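Local coordinates for protein rhamnosidase B (PDB 2OKX) that hydrolyses terminal alpha-L-rhamnose residues from rhamnosides, as a family 78 glycoside hydrolase that probably works with inversion of the anomeric configuration, at residues V271-V276 against H299-D304; Y245-L250 against A338-F343. One frame throughout, in Å; residues are numbered along the deposited sequence.

Overall arrangement
Interactions 1 and 2 belong to one antiparallel sheet of the region assigned to rhamnosidase domain D2, and their centres lie about 10 Å apart. Strands 297-309 and 240-252 are neighbours in it, so the order runs 271-273, 297-309, 240-252, 338-340. Val303 O lies 2.9 Å from Val246 N and His299 O 2.7 Å from Leu250 N, both probable hydrogen bonds. Along the chain, 271-276 with 299-304 is nested inside the loop closed by 245-250 with 338-343. Helix 362-370 packs beside the face bearing Tyr245; bound glycerol, probably from the crystallisation liquor, lies about 3 Å from the Tyr245 side chain, and glycerol also lies about 4 Å from that of Trp272.

Interaction 1 (V271-V276 against H299-D304); sequences VWVDGV and HLVLVD
Trp272 and Leu302 form the central hydrogen-bonded pair, each backbone N donating to the other's carbonyl O. Trp272 N reaches Leu302 O at 2.7 Å with an N-H...O angle of 173°, and the return bond is equally short. Next along, Asp274 N donates to Leu300 O at 2.9 Å, and Val273 and Val271 bring their CA hydrogens to Leu300 O and Leu302 O.

On one face the valines form an apolar row, with Val271 CG2 4.2 Å from Val303 CG1. On the other face Trp272 and Leu302 meet CB to CB. Trp272 CG is anti to the carbonyl carbon and beside the backbone N (chi1 -78°). The indole rim atom CZ3 comes to 3.8 Å from Asp304 CB, which lies at the ring edge near its plane, and Leu302 O also meets the edge in plane.

The antiparallel ladder joins 271-273 to 299-304; beyond Val273 a type I' turn, Val273 to Val276, carries the chain into strand 276-277, which makes a tight hairpin with 271-273. Asp274 occupies the turn with positive phi, and its OD1 accepts a weak bond from Leu300 N at 3.3 Å. Water 1 donates to OD1, and water 2 links Gly275 N to Leu300 O at 2.8 and 2.9 Å. An alanine in place of Asp274 would probably leave Leu300 N without its weak carboxylate acceptor and water 1 without the oxygen to which it donates.

Farther out, Trp272 NE1 bonds to Glu369 OE1, while the carboxylate of Asp304 is held by Ser269, Tyr364 and Thr306. The valine row is covered by Leu260 and Phe262 of strand 256-262 and by Tyr290 and Leu292 of strand 288-294.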
loop_
_atom_site.group_PDB
_atom_site.type_symbol
_atom_site.label_atom_id
_atom_site.label_comp_id
_atom_site.label_asym_id
_atom_site.label_seq_id
_atom_site.Cartn_x
_atom_site.Cartn_y
_atom_site.Cartn_z
ATOM N N VAL A 271 22.513 11.692 19.718
ATOM C CA VAL A 271 22.006 11.467 21.063
ATOM C C VAL A 271 22.987 12.040 22.084
ATOM O O VAL A 271 24.201 11.839 21.977
ATOM C CB VAL A 271 21.833 9.954 21.342
ATOM C CG1 VAL A 271 21.417 9.732 22.792
ATOM C CG2 VAL A 271 20.790 9.358 20.394
ATOM N N TRP A 272 22.449 12.755 23.064
ATOM C CA TRP A 272 23.250 13.357 24.122
ATOM C C TRP A 272 22.833 12.788 25.478
ATOM O O TRP A 272 21.647 12.575 25.737
ATOM C CB TRP A 272 23.053 14.879 24.137
ATOM C CG TRP A 272 23.817 15.626 23.076
ATOM C CD1 TRP A 272 24.994 16.299 23.235
ATOM C CD2 TRP A 272 23.453 15.775 21.696
ATOM N NE1 TRP A 272 25.386 16.861 22.043
ATOM C CE2 TRP A 272 24.459 16.555 21.081
ATOM C CE3 TRP A 272 22.376 15.327 20.920
ATOM C CZ2 TRP A 272 24.420 16.897 19.724
ATOM C CZ3 TRP A 272 22.337 15.667 19.570
ATOM C CH2 TRP A 272 23.355 16.445 18.986
ATOM N N VAL A 273 23.818 12.545 26.337
ATOM C CA VAL A 273 23.570 12.030 27.680
ATOM C C VAL A 273 24.368 12.908 28.640
ATOM O O VAL A 273 25.594 12.983 28.549
ATOM C CB VAL A 273 24.030 10.563 27.820
ATOM C CG1 VAL A 273 23.866 10.098 29.261
ATOM C CG2 VAL A 273 23.209 9.675 26.889
ATOM N N ASP A 274 23.665 13.577 29.550
ATOM C CA ASP A 274 24.313 14.467 30.505
ATOM C C ASP A 274 25.077 15.556 29.749
ATOM O O ASP A 274 26.155 15.974 30.163
ATOM C CB ASP A 274 25.283 13.687 31.405
ATOM C CG ASP A 274 24.586 12.626 32.238
ATOM O OD1 ASP A 274 23.472 12.893 32.735
ATOM O OD2 ASP A 274 25.156 11.530 32.408
ATOM N N GLY A 275 24.515 15.995 28.626
ATOM C CA GLY A 275 25.144 17.036 27.834
ATOM C C GLY A 275 26.311 16.597 26.968
ATOM O O GLY A 275 26.925 17.422 26.291
ATOM N N VAL A 276 26.628 15.306 26.980
ATOM C CA VAL A 276 27.736 14.798 26.178
ATOM C C VAL A 276 27.236 14.008 24.969
ATOM O O VAL A 276 26.419 13.095 25.102
ATOM C CB VAL A 276 28.664 13.886 27.009
ATOM C CG1 VAL A 276 29.821 13.401 26.147
ATOM C CG2 VAL A 276 29.190 14.643 28.223
ATOM N N HIS A 299 20.192 10.978 34.997
ATOM C CA HIS A 299 20.874 11.363 33.767
ATOM C C HIS A 299 19.864 11.896 32.764
ATOM O O HIS A 299 18.808 11.295 32.555
ATOM C CB HIS A 299 21.608 10.174 33.145
ATOM C CG HIS A 299 22.618 9.541 34.049
ATOM N ND1 HIS A 299 22.276 8.640 35.033
ATOM C CD2 HIS A 299 23.964 9.675 34.112
ATOM C CE1 HIS A 299 23.367 8.243 35.662
ATOM N NE2 HIS A 299 24.406 8.856 35.123
ATOM N N LEU A 300 20.189 13.028 32.149
ATOM C CA LEU A 300 19.308 13.633 31.165
ATOM C C LEU A 300 19.694 13.112 29.789
ATOM O O LEU A 300 20.833 13.282 29.349
ATOM C CB LEU A 300 19.432 15.161 31.204
ATOM C CG LEU A 300 18.611 15.972 30.193
ATOM C CD1 LEU A 300 17.132 15.658 30.336
ATOM C CD2 LEU A 300 18.858 17.459 30.419
ATOM N N VAL A 301 18.748 12.459 29.124
ATOM C CA VAL A 301 18.994 11.922 27.791
ATOM C C VAL A 301 18.277 12.808 26.790
ATOM O O VAL A 301 17.085 13.082 26.929
ATOM C CB VAL A 301 18.472 10.478 27.661
ATOM C CG1 VAL A 301 18.747 9.941 26.257
ATOM C CG2 VAL A 301 19.142 9.598 28.699
ATOM N N LEU A 302 19.012 13.267 25.784
ATOM C CA LEU A 302 18.442 14.141 24.768
ATOM C C LEU A 302 18.669 13.530 23.388
ATOM O O LEU A 302 19.805 13.276 22.991
ATOM C CB LEU A 302 19.108 15.521 24.844
ATOM C CG LEU A 302 18.259 16.746 24.504
ATOM C CD1 LEU A 302 17.211 16.942 25.581
ATOM C CD2 LEU A 302 19.146 17.981 24.416
ATOM N N VAL A 303 17.583 13.285 22.666
ATOM C CA VAL A 303 17.673 12.703 21.331
ATOM C C VAL A 303 17.230 13.737 20.309
ATOM O O VAL A 303 16.096 14.208 20.348
ATOM C CB VAL A 303 16.765 11.456 21.197
ATOM C CG1 VAL A 303 16.893 10.866 19.791
ATOM C CG2 VAL A 303 17.139 10.415 22.251
ATOM N N ASP A 304 18.125 14.107 19.404
ATOM C CA ASP A 304 17.779 15.083 18.376
ATOM C C ASP A 304 16.885 14.385 17.361
ATOM O O ASP A 304 17.270 13.361 16.800
ATOM C CB ASP A 304 19.041 15.606 17.685
ATOM C CG ASP A 304 18.747 16.716 16.686
ATOM O OD1 ASP A 304 19.706 17.245 16.097
ATOM O OD2 ASP A 304 17.563 17.060 16.493
HETATM O O HOH W 1 22.355 14.916 33.789
HETATM O O HOH W 2 22.011 15.331 27.599
#

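Interaction 2 (Y245-L250 against A338-F343)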
loop_
_atom_site.group_PDB
_atom_site.type_symbol
_atom_site.label_atom_id
_atom_site.label_comp_id
_atom_site.label_asym_id
_atom_site.label_seq_id
_atom_site.Cartn_x
_atom_site.Cartn_y
_atom_site.Cartn_z
ATOM N N TYR A 245 13.943 18.101 20.093
ATOM C CA TYR A 245 14.472 16.892 20.717
ATOM C C TYR A 245 13.414 16.141 21.505
ATOM O O TYR A 245 12.321 16.645 21.758
ATOM C CB TYR A 245 15.582 17.218 21.723
ATOM C CG TYR A 245 16.711 18.084 21.233
ATOM C CD1 TYR A 245 16.569 19.468 21.144
ATOM C CD2 TYR A 245 17.936 17.521 20.888
ATOM C CE1 TYR A 245 17.630 20.271 20.724
ATOM C CE2 TYR A 245 18.999 18.310 20.467
ATOM C CZ TYR A 245 18.839 19.681 20.388
ATOM O OH TYR A 245 19.892 20.453 19.960
ATOM N N VAL A 246 13.764 14.921 21.885
ATOM C CA VAL A 246 12.919 14.109 22.744
ATOM C C VAL A 246 13.778 14.084 23.996
ATOM O O VAL A 246 14.990 13.884 23.905
ATOM C CB VAL A 246 12.748 12.666 22.234
ATOM C CG1 VAL A 246 12.256 11.774 23.376
ATOM C CG2 VAL A 246 11.745 12.637 21.094
ATOM N N ALA A 247 13.173 14.288 25.159
ATOM C CA ALA A 247 13.955 14.292 26.387
ATOM C C ALA A 247 13.304 13.515 27.518
ATOM O O ALA A 247 12.082 13.514 27.670
ATOM C CB ALA A 247 14.217 15.727 26.827
ATOM N N THR A 248 14.142 12.858 28.310
ATOM C CA THR A 248 13.676 12.087 29.448
ATOM C C THR A 248 14.799 11.976 30.470
ATOM O O THR A 248 15.985 12.035 30.122
ATOM C CB THR A 248 13.252 10.657 29.038
ATOM O OG1 THR A 248 12.564 10.030 30.130
ATOM C CG2 THR A 248 14.474 9.820 28.676
ATOM N N ILE A 249 14.418 11.821 31.732
ATOM C CA ILE A 249 15.393 11.674 32.802
ATOM C C ILE A 249 15.516 10.194 33.130
ATOM O O ILE A 249 14.542 9.556 33.529
ATOM C CB ILE A 249 14.959 12.425 34.078
ATOM C CG1 ILE A 249 14.781 13.913 33.775
ATOM C CG2 ILE A 249 15.999 12.230 35.171
ATOM C CD1 ILE A 249 16.054 14.596 33.327
ATOM N N LEU A 250 16.715 9.653 32.948
ATOM C CA LEU A 250 16.988 8.251 33.229
ATOM C C LEU A 250 17.618 8.144 34.611
ATOM O O LEU A 250 18.699 8.680 34.843
ATOM C CB LEU A 250 17.951 7.684 32.182
ATOM C CG LEU A 250 18.518 6.285 32.429
ATOM C CD1 LEU A 250 17.391 5.274 32.471
ATOM C CD2 LEU A 250 19.509 5.933 31.328
ATOM N N ALA A 338 9.347 13.931 27.179
ATOM C CA ALA A 338 8.920 15.283 26.858
ATOM C C ALA A 338 9.633 15.656 25.570
ATOM O O ALA A 338 10.640 15.047 25.218
ATOM C CB ALA A 338 9.318 16.242 27.972
ATOM N N THR A 339 9.107 16.637 24.851
ATOM C CA THR A 339 9.765 17.067 23.632
ATOM C C THR A 339 10.161 18.523 23.809
ATOM O O THR A 339 9.493 19.272 24.521
ATOM C CB THR A 339 8.859 16.907 22.393
ATOM O OG1 THR A 339 7.639 17.630 22.583
ATOM C CG2 THR A 339 8.545 15.436 22.162
ATOM N N ILE A 340 11.265 18.908 23.182
ATOM C CA ILE A 340 11.761 20.274 23.265
ATOM C C ILE A 340 11.663 20.908 21.882
ATOM O O ILE A 340 12.330 20.474 20.943
ATOM C CB ILE A 340 13.224 20.293 23.736
ATOM C CG1 ILE A 340 13.367 19.440 24.998
ATOM C CG2 ILE A 340 13.658 21.727 24.020
ATOM C CD1 ILE A 340 14.787 19.330 25.515
ATOM N N GLY A 341 10.826 21.935 21.772
ATOM C CA GLY A 341 10.615 22.613 20.507
ATOM C C GLY A 341 9.192 23.141 20.508
ATOM O O GLY A 341 8.626 23.352 21.581
ATOM N N THR A 342 8.591 23.344 19.340
ATOM C CA THR A 342 9.210 23.088 18.045
ATOM C C THR A 342 9.911 24.365 17.576
ATOM O O THR A 342 9.254 25.353 17.263
ATOM C CB THR A 342 8.128 22.682 17.029
ATOM O OG1 THR A 342 7.336 21.625 17.590
ATOM C CG2 THR A 342 8.756 22.215 15.725
ATOM N N PHE A 343 11.240 24.335 17.521
ATOM C CA PHE A 343 12.018 25.505 17.131
ATOM C C PHE A 343 11.665 26.062 15.759
ATOM O O PHE A 343 11.649 27.274 15.566
ATOM C CB PHE A 343 13.515 25.196 17.213
ATOM C CG PHE A 343 13.968 24.789 18.591
ATOM C CD1 PHE A 343 14.123 23.445 18.922
ATOM C CD2 PHE A 343 14.200 25.751 19.571
ATOM C CE1 PHE A 343 14.499 23.063 20.210
ATOM C CE2 PHE A 343 14.577 25.382 20.861
ATOM C CZ PHE A 343 14.727 24.034 21.182
#
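Tyr245 and Ile340 open the ladder as a hydrogen-bonded pair, and Ala247 and Ala338 make the second. Four backbone bonds cross between the strands. Tyr245 N meets Ile340 O at 3.0 Å in the carbonyl plane, on a lone pair, whereas Ile340 N approaches Tyr245 O at 2.9 Å from above the carbonyl plane, 35° out of it. Ala247 N to Ala338 O is the shortest of the four at 2.6 Å, and Ala338 N returns to Ala247 O at 2.8 Å. The non-hydrogen-bonded pair Val246 and Thr339 lies between, where Thr339 CA comes to 3.2 Å from Tyr245 O in a CA-H...O contact.

Apolar contacts gather on the face that carries Tyr245, Ala247 and Ile340. Ile340 CG1 stands beside the backbone N (chi1 -50°) and the chain then extends to place CD1, which touches Ala247 CB at 3.9 Å. Ile340 CB sits 4.3 Å from Tyr245 CD1. Farther along, Phe343 turns back so that its CE1 lies near the plane of the tyrosine ring, at its edge, 4.2 Å from Tyr245 CE1. Gly341 CA covers one face of the phenylalanine ring, offset toward the rim, and the peptide between Gly341 and Thr342 is cis.

Polar ends are satisfied outside the pair: Tyr245 OH bonds to Tyr364 O, and Thr339 OG1 to Gln228 OE1.

The two short strand segments run at 136° to one another, a marked departure from straight antiparallel pairing. Strand 338-340 pairs in turn with 384-386, placing it between 240-252 and 384-386 in an antiparallel sheet of the kind found in the beta-sandwich accessory domains of family 78 rhamnosidases, consistent with the D2 assignment.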